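Local coordinates for SVP1-like protein 2 (Kluyveromyces lactis, PDB 4EXV) that probably binds phosphoinositides through a seven-bladed beta-propeller of the PROPPIN family, bringing it to membranes, at residues E76-K85 and T90-F102. Residues are numbered along the deposited sequence; the frame is centred on the assembly and turned at random.
Sequences ELLHIWDDVK and TRVKLDAAVKDLF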
ATOM      1  N   GLU A  76     -19.893   5.197  14.455  1.00 83.29           N
ATOM      2  CA  GLU A  76     -19.463   4.943  13.078  1.00102.18           C
ATOM      3  C   GLU A  76     -19.525   6.167  12.139  1.00105.59           C
ATOM      4  O   GLU A  76     -20.449   6.327  11.326  1.00101.10           O
ATOM      5  CB  GLU A  76     -20.244   3.774  12.467  1.00115.06           C
ATOM      6  CG  GLU A  76     -19.787   3.377  11.055  1.00113.87           C
ATOM      7  CD  GLU A  76     -20.471   2.105  10.558  1.00125.44           C
ATOM      8  OE1 GLU A  76     -21.555   2.200   9.927  1.00119.96           O
ATOM      9  OE2 GLU A  76     -19.924   1.002  10.807  1.00123.51           O
ATOM     10  N   LEU A  77     -18.515   7.020  12.257  1.00100.88           N
ATOM     11  CA  LEU A  77     -18.301   8.116  11.327  1.00 92.78           C
ATOM     12  C   LEU A  77     -16.805   8.426  11.225  1.00 91.98           C
ATOM     13  O   LEU A  77     -15.981   7.788  11.888  1.00 90.15           O
ATOM     14  CB  LEU A  77     -19.083   9.361  11.744  1.00 94.32           C
ATOM     15  CG  LEU A  77     -19.262   9.690  13.235  1.00 90.48           C
ATOM     16  CD1 LEU A  77     -17.995   9.477  14.054  1.00 86.84           C
ATOM     17  CD2 LEU A  77     -19.758  11.124  13.373  1.00 99.02           C
ATOM     18  N   LEU A  78     -16.463   9.420  10.412  1.00 85.26           N
ATOM     19  CA  LEU A  78     -15.077   9.671  10.064  1.00 78.94           C
ATOM     20  C   LEU A  78     -14.548  10.962  10.671  1.00 75.94           C
ATOM     21  O   LEU A  78     -14.932  12.045  10.256  1.00 76.81           O
ATOM     22  CB  LEU A  78     -14.956   9.716   8.544  1.00 78.70           C
ATOM     23  CG  LEU A  78     -13.564   9.869   7.933  1.00 77.41           C
ATOM     24  CD1 LEU A  78     -12.635   8.738   8.374  1.00 68.44           C
ATOM     25  CD2 LEU A  78     -13.682   9.948   6.412  1.00 72.57           C
ATOM     26  N   HIS A  79     -13.658  10.847  11.649  1.00 74.01           N
ATOM     27  CA  HIS A  79     -13.026  12.023  12.249  1.00 76.99           C
ATOM     28  C   HIS A  79     -11.804  12.508  11.466  1.00 77.28           C
ATOM     29  O   HIS A  79     -10.858  11.749  11.230  1.00 71.59           O
ATOM     30  CB  HIS A  79     -12.570  11.730  13.678  1.00 80.55           C
ATOM     31  CG  HIS A  79     -13.663  11.253  14.585  1.00 85.50           C
ATOM     32  ND1 HIS A  79     -14.420  12.110  15.345  1.00 84.29           N
ATOM     33  CD2 HIS A  79     -14.102  10.003  14.864  1.00 87.63           C
ATOM     34  CE1 HIS A  79     -15.290  11.409  16.055  1.00 88.45           C
ATOM     35  NE2 HIS A  79     -15.118  10.133  15.778  1.00 89.74           N
ATOM     36  N   ILE A  80     -11.825  13.783  11.091  1.00 76.30           N
ATOM     37  CA  ILE A  80     -10.652  14.455  10.544  1.00 71.08           C
ATOM     38  C   ILE A  80     -10.013  15.348  11.608  1.00 71.70           C
ATOM     39  O   ILE A  80     -10.531  16.413  11.944  1.00 73.02           O
ATOM     40  CB  ILE A  80     -11.008  15.310   9.322  1.00 73.16           C
ATOM     41  CG1 ILE A  80     -11.673  14.443   8.245  1.00 72.54           C
ATOM     42  CG2 ILE A  80      -9.767  16.054   8.804  1.00 68.42           C
ATOM     43  CD1 ILE A  80     -10.826  13.300   7.746  1.00 67.07           C
ATOM     44  N   TRP A  81      -8.877  14.893  12.113  1.00 64.93           N
ATOM     45  CA  TRP A  81      -8.193  15.497  13.239  1.00 64.11           C
ATOM     46  C   TRP A  81      -7.157  16.510  12.764  1.00 69.81           C
ATOM     47  O   TRP A  81      -6.465  16.289  11.779  1.00 74.99           O
ATOM     48  CB  TRP A  81      -7.512  14.376  14.014  1.00 67.29           C
ATOM     49  CG  TRP A  81      -6.681  14.762  15.185  1.00 68.25           C
ATOM     50  CD1 TRP A  81      -5.317  14.827  15.234  1.00 68.68           C
ATOM     51  CD2 TRP A  81      -7.146  15.076  16.504  1.00 68.82           C
ATOM     52  NE1 TRP A  81      -4.900  15.181  16.498  1.00 65.99           N
ATOM     53  CE2 TRP A  81      -6.002  15.339  17.298  1.00 65.42           C
ATOM     54  CE3 TRP A  81      -8.415  15.170  17.093  1.00 66.63           C
ATOM     55  CZ2 TRP A  81      -6.090  15.686  18.643  1.00 60.61           C
ATOM     56  CZ3 TRP A  81      -8.497  15.515  18.435  1.00 64.81           C
ATOM     57  CH2 TRP A  81      -7.341  15.767  19.193  1.00 61.58           C
ATOM     58  N   ASP A  82      -7.066  17.637  13.459  1.00 74.17           N
ATOM     59  CA  ASP A  82      -6.009  18.618  13.218  1.00 68.06           C
ATOM     60  C   ASP A  82      -5.175  18.667  14.479  1.00 64.92           C
ATOM     61  O   ASP A  82      -5.669  19.050  15.529  1.00 67.88           O
ATOM     62  CB  ASP A  82      -6.591  19.996  12.899  1.00 65.60           C
ATOM     63  CG  ASP A  82      -5.751  21.139  13.467  1.00 75.25           C
ATOM     64  OD1 ASP A  82      -4.632  21.386  12.968  1.00 76.61           O
ATOM     65  OD2 ASP A  82      -6.220  21.810  14.415  1.00 82.84           O
ATOM     66  N   ASP A  83      -3.917  18.262  14.379  1.00 65.26           N
ATOM     67  CA  ASP A  83      -3.122  17.993  15.567  1.00 65.98           C
ATOM     68  C   ASP A  83      -2.501  19.269  16.125  1.00 68.90           C
ATOM     69  O   ASP A  83      -1.953  19.275  17.236  1.00 64.20           O
ATOM     70  CB  ASP A  83      -2.068  16.917  15.289  1.00 61.78           C
ATOM     71  CG  ASP A  83      -1.332  16.476  16.546  1.00 69.35           C
ATOM     72  OD1 ASP A  83      -1.853  15.602  17.281  1.00 73.89           O
ATOM     73  OD2 ASP A  83      -0.221  16.997  16.801  1.00 71.85           O
ATOM     74  N   VAL A  84      -2.604  20.352  15.357  1.00 68.38           N
ATOM     75  CA  VAL A  84      -2.194  21.667  15.853  1.00 71.68           C
ATOM     76  C   VAL A  84      -3.099  22.094  16.999  1.00 70.59           C
ATOM     77  O   VAL A  84      -2.667  22.152  18.155  1.00 69.76           O
ATOM     78  CB  VAL A  84      -2.249  22.756  14.763  1.00 72.13           C
ATOM     79  CG1 VAL A  84      -1.779  24.081  15.335  1.00 71.72           C
ATOM     80  CG2 VAL A  84      -1.391  22.361  13.578  1.00 79.07           C
ATOM     81  N   LYS A  85      -4.361  22.366  16.666  1.00 67.96           N
ATOM     82  CA  LYS A  85      -5.348  22.813  17.643  1.00 66.00           C
ATOM     83  C   LYS A  85      -6.114  21.673  18.335  1.00 65.47           C
ATOM     84  O   LYS A  85      -6.960  21.910  19.181  1.00 70.04           O
ATOM     85  CB  LYS A  85      -6.291  23.830  17.003  1.00 69.06           C
ATOM     86  CG  LYS A  85      -5.592  25.123  16.606  1.00 63.96           C
ATOM     87  CD  LYS A  85      -6.587  26.188  16.227  1.00 69.64           C
ATOM     88  CE  LYS A  85      -5.907  27.408  15.643  1.00 73.11           C
ATOM     89  NZ  LYS A  85      -6.895  28.467  15.315  1.00 68.27           N
ATOM     90  N   THR A  90     -13.690  18.151  11.006  1.00 68.56           N
ATOM     91  CA  THR A  90     -14.961  17.662  10.512  1.00 69.66           C
ATOM     92  C   THR A  90     -15.173  16.231  10.950  1.00 74.01           C
ATOM     93  O   THR A  90     -14.226  15.507  11.231  1.00 80.52           O
ATOM     94  CB  THR A  90     -15.060  17.734   8.976  1.00 78.11           C
ATOM     95  OG1 THR A  90     -16.429  17.584   8.562  1.00 75.79           O
ATOM     96  CG2 THR A  90     -14.232  16.635   8.350  1.00 81.96           C
ATOM     97  N   ARG A  91     -16.439  15.854  11.038  1.00 78.17           N
ATOM     98  CA  ARG A  91     -16.849  14.468  11.140  1.00 77.50           C
ATOM     99  C   ARG A  91     -17.649  14.189   9.862  1.00 75.26           C
ATOM    100  O   ARG A  91     -18.307  15.076   9.347  1.00 78.07           O
ATOM    101  CB  ARG A  91     -17.676  14.252  12.412  1.00 80.43           C
ATOM    102  CG  ARG A  91     -16.932  14.602  13.721  1.00 80.13           C
ATOM    103  CD  ARG A  91     -17.918  14.973  14.851  1.00 90.80           C
ATOM    104  NE  ARG A  91     -17.263  15.257  16.136  1.00104.08           N
ATOM    105  CZ  ARG A  91     -17.306  14.456  17.211  1.00114.69           C
ATOM    106  NH1 ARG A  91     -17.982  13.307  17.177  1.00106.01           N
ATOM    107  NH2 ARG A  91     -16.675  14.801  18.333  1.00108.53           N
ATOM    108  N   VAL A  92     -17.552  12.984   9.316  1.00 81.34           N
ATOM    109  CA  VAL A  92     -18.234  12.658   8.066  1.00 82.08           C
ATOM    110  C   VAL A  92     -19.027  11.374   8.248  1.00 90.10           C
ATOM    111  O   VAL A  92     -18.467  10.336   8.607  1.00 87.53           O
ATOM    112  CB  VAL A  92     -17.241  12.495   6.895  1.00 82.30           C
ATOM    113  CG1 VAL A  92     -17.907  11.794   5.723  1.00 86.46           C
ATOM    114  CG2 VAL A  92     -16.689  13.839   6.473  1.00 78.29           C
ATOM    115  N   LYS A  93     -20.335  11.458   8.003  1.00 95.62           N
ATOM    116  CA  LYS A  93     -21.261  10.372   8.340  1.00 97.72           C
ATOM    117  C   LYS A  93     -21.078   9.179   7.401  1.00 91.81           C
ATOM    118  O   LYS A  93     -21.087   9.330   6.174  1.00 94.28           O
ATOM    119  CB  LYS A  93     -22.726  10.859   8.329  1.00100.42           C
ATOM    120  CG  LYS A  93     -23.070  12.023   9.292  1.00105.81           C
ATOM    121  CD  LYS A  93     -22.967  13.412   8.616  1.00103.74           C
ATOM    122  CE  LYS A  93     -23.746  14.501   9.377  1.00111.35           C
ATOM    123  NZ  LYS A  93     -25.175  14.683   8.919  1.00106.31           N
ATOM    124  N   LEU A  94     -20.915   7.993   7.976  1.00 84.03           N
ATOM    125  CA  LEU A  94     -20.665   6.813   7.164  1.00 90.83           C
ATOM    126  C   LEU A  94     -21.820   5.812   7.133  1.00 94.88           C
ATOM    127  O   LEU A  94     -22.443   5.515   8.154  1.00 96.59           O
ATOM    128  CB  LEU A  94     -19.362   6.138   7.592  1.00 95.21           C
ATOM    129  CG  LEU A  94     -18.127   6.903   7.108  1.00 94.49           C
ATOM    130  CD1 LEU A  94     -16.843   6.174   7.472  1.00 85.42           C
ATOM    131  CD2 LEU A  94     -18.211   7.165   5.600  1.00 87.60           C
ATOM    132  N   ASP A  95     -22.078   5.285   5.942  1.00 95.02           N
ATOM    133  CA  ASP A  95     -23.232   4.430   5.695  1.00 92.57           C
ATOM    134  C   ASP A  95     -22.964   2.967   6.039  1.00 90.04           C
ATOM    135  O   ASP A  95     -23.891   2.207   6.294  1.00 89.68           O
ATOM    136  CB  ASP A  95     -23.665   4.552   4.225  1.00 89.82           C
ATOM    137  CG  ASP A  95     -23.728   6.005   3.748  1.00102.10           C
ATOM    138  OD1 ASP A  95     -23.351   6.269   2.583  1.00103.71           O
ATOM    139  OD2 ASP A  95     -24.151   6.883   4.537  1.00 97.46           O
ATOM    140  N   ALA A  96     -21.698   2.572   6.044  1.00 90.42           N
ATOM    141  CA  ALA A  96     -21.371   1.163   6.205  1.00 91.79           C
ATOM    142  C   ALA A  96     -20.050   0.976   6.914  1.00 92.98           C
ATOM    143  O   ALA A  96     -19.344   1.943   7.201  1.00 89.73           O
ATOM    144  CB  ALA A  96     -21.339   0.469   4.853  1.00 82.21           C
ATOM    145  N   ALA A  97     -19.721  -0.280   7.196  1.00 94.22           N
ATOM    146  CA  ALA A  97     -18.423  -0.618   7.765  1.00 91.22           C
ATOM    147  C   ALA A  97     -17.302  -0.276   6.782  1.00 96.88           C
ATOM    148  O   ALA A  97     -17.464  -0.412   5.558  1.00 93.68           O
ATOM    149  CB  ALA A  97     -18.375  -2.090   8.145  1.00 86.05           C
ATOM    150  N   VAL A  98     -16.164   0.157   7.326  1.00 98.44           N
ATOM    151  CA  VAL A  98     -15.040   0.655   6.527  1.00 90.99           C
ATOM    152  C   VAL A  98     -13.912  -0.368   6.318  1.00 88.11           C
ATOM    153  O   VAL A  98     -13.507  -1.060   7.258  1.00 88.28           O
ATOM    154  CB  VAL A  98     -14.461   1.928   7.154  1.00 83.29           C
ATOM    155  CG1 VAL A  98     -13.209   2.369   6.407  1.00 80.69           C
ATOM    156  CG2 VAL A  98     -15.513   3.016   7.153  1.00 83.35           C
ATOM    157  N   LYS A  99     -13.413  -0.454   5.083  1.00 85.55           N
ATOM    158  CA  LYS A  99     -12.326  -1.379   4.740  1.00 87.49           C
ATOM    159  C   LYS A  99     -11.016  -0.649   4.424  1.00 82.28           C
ATOM    160  O   LYS A  99      -9.950  -1.016   4.909  1.00 77.49           O
ATOM    161  CB  LYS A  99     -12.710  -2.264   3.542  1.00 87.98           C
ATOM    162  CG  LYS A  99     -13.989  -3.077   3.731  1.00102.75           C
ATOM    163  CD  LYS A  99     -15.250  -2.271   3.376  1.00103.40           C
ATOM    164  CE  LYS A  99     -16.506  -2.834   4.060  1.00 97.46           C
ATOM    165  NZ  LYS A  99     -17.280  -3.771   3.197  1.00102.23           N
ATOM    166  N   ASP A 100     -11.103   0.380   3.595  1.00 77.59           N
ATOM    167  CA  ASP A 100      -9.911   1.060   3.130  1.00 77.80           C
ATOM    168  C   ASP A 100     -10.115   2.559   3.212  1.00 79.13           C
ATOM    169  O   ASP A 100     -11.243   3.048   3.144  1.00 79.67           O
ATOM    170  CB  ASP A 100      -9.566   0.637   1.696  1.00 85.48           C
ATOM    171  CG  ASP A 100      -8.504  -0.456   1.644  1.00 94.54           C
ATOM    172  OD1 ASP A 100      -7.480  -0.303   2.362  1.00 83.21           O
ATOM    173  OD2 ASP A 100      -8.697  -1.449   0.885  1.00 90.24           O
ATOM    174  N   LEU A 101      -9.016   3.286   3.360  1.00 74.59           N
ATOM    175  CA  LEU A 101      -9.086   4.716   3.584  1.00 71.15           C
ATOM    176  C   LEU A 101      -7.821   5.369   3.061  1.00 66.52           C
ATOM    177  O   LEU A 101      -6.726   4.938   3.399  1.00 71.41           O
ATOM    178  CB  LEU A 101      -9.270   4.995   5.086  1.00 66.74           C
ATOM    179  CG  LEU A 101      -9.300   6.465   5.531  1.00 69.97           C
ATOM    180  CD1 LEU A 101     -10.375   7.282   4.788  1.00 64.66           C
ATOM    181  CD2 LEU A 101      -9.454   6.581   7.052  1.00 64.04           C
ATOM    182  N   PHE A 102      -7.977   6.405   2.244  1.00 62.20           N
ATOM    183  CA  PHE A 102      -6.841   7.077   1.624  1.00 62.58           C
ATOM    184  C   PHE A 102      -6.969   8.605   1.680  1.00 68.40           C
ATOM    185  O   PHE A 102      -8.029   9.164   1.412  1.00 75.35           O
ATOM    186  CB  PHE A 102      -6.733   6.630   0.167  1.00 70.02           C
ATOM    187  CG  PHE A 102      -6.714   5.136  -0.011  1.00 75.17           C
ATOM    188  CD1 PHE A 102      -5.508   4.440  -0.034  1.00 72.64           C
ATOM    189  CD2 PHE A 102      -7.897   4.425  -0.158  1.00 73.38           C
ATOM    190  CE1 PHE A 102      -5.472   3.076  -0.202  1.00 69.59           C
ATOM    191  CE2 PHE A 102      -7.872   3.046  -0.327  1.00 74.70           C
ATOM    192  CZ  PHE A 102      -6.653   2.370  -0.351  1.00 77.95           C
TER
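His79 and Arg91 stand side by side on one face of an antiparallel hairpin, their planes 70° apart. The imidazole turns its edge to the guanidinium, and CE1 of His79 lies over one guanidinium face, off-centre toward the rim, 3.5 Å from NH1 of Arg91. Phe70, on the neighbouring strand, stacks with the imidazole, whose ND1 is hydrogen-bonded to OD2 of Asp88; NE of Arg91 lies farther from that oxygen, a long, weak ion pair. On this face too, CD2 of Leu77 meets CB of Arg91 at 3.9 Å.

Between the strands, Leu78 and Val92 form a hydrogen-bonded pair, N of Leu78 to O of Val92 at 2.8 Å and N of Val92 to O of Leu78 at 2.9 Å. The latter carbonyl also receives a CA-H...O contact from Arg91.

On the opposite face, CB of Leu78 packs on CB of Val92 and CD1 of Leu94. With CG anti to the backbone N (chi1 -176°), its CD1 extends to CD2 of Leu101, 4.1 Å away in the next sheet. Alongside, CG2 of Thr90 rests against CG1 of Ile80, while OG1 of Thr90 hydrogen-bonds to O of Arg91 from above the carbonyl plane. An alanine here lacks both methyl and hydroxyl and would probably leave Ile80 less covered and that carbonyl without this bond.

The hairpin forms the two outer strands of one propeller blade; residues 94-97 lead to the innermost strand of the next. Chemistry thus divides by face: Asp88 probably offsets the guanidinium charge, and the imidazole's if protonated, behind an aliphatic seam joining adjacent blades.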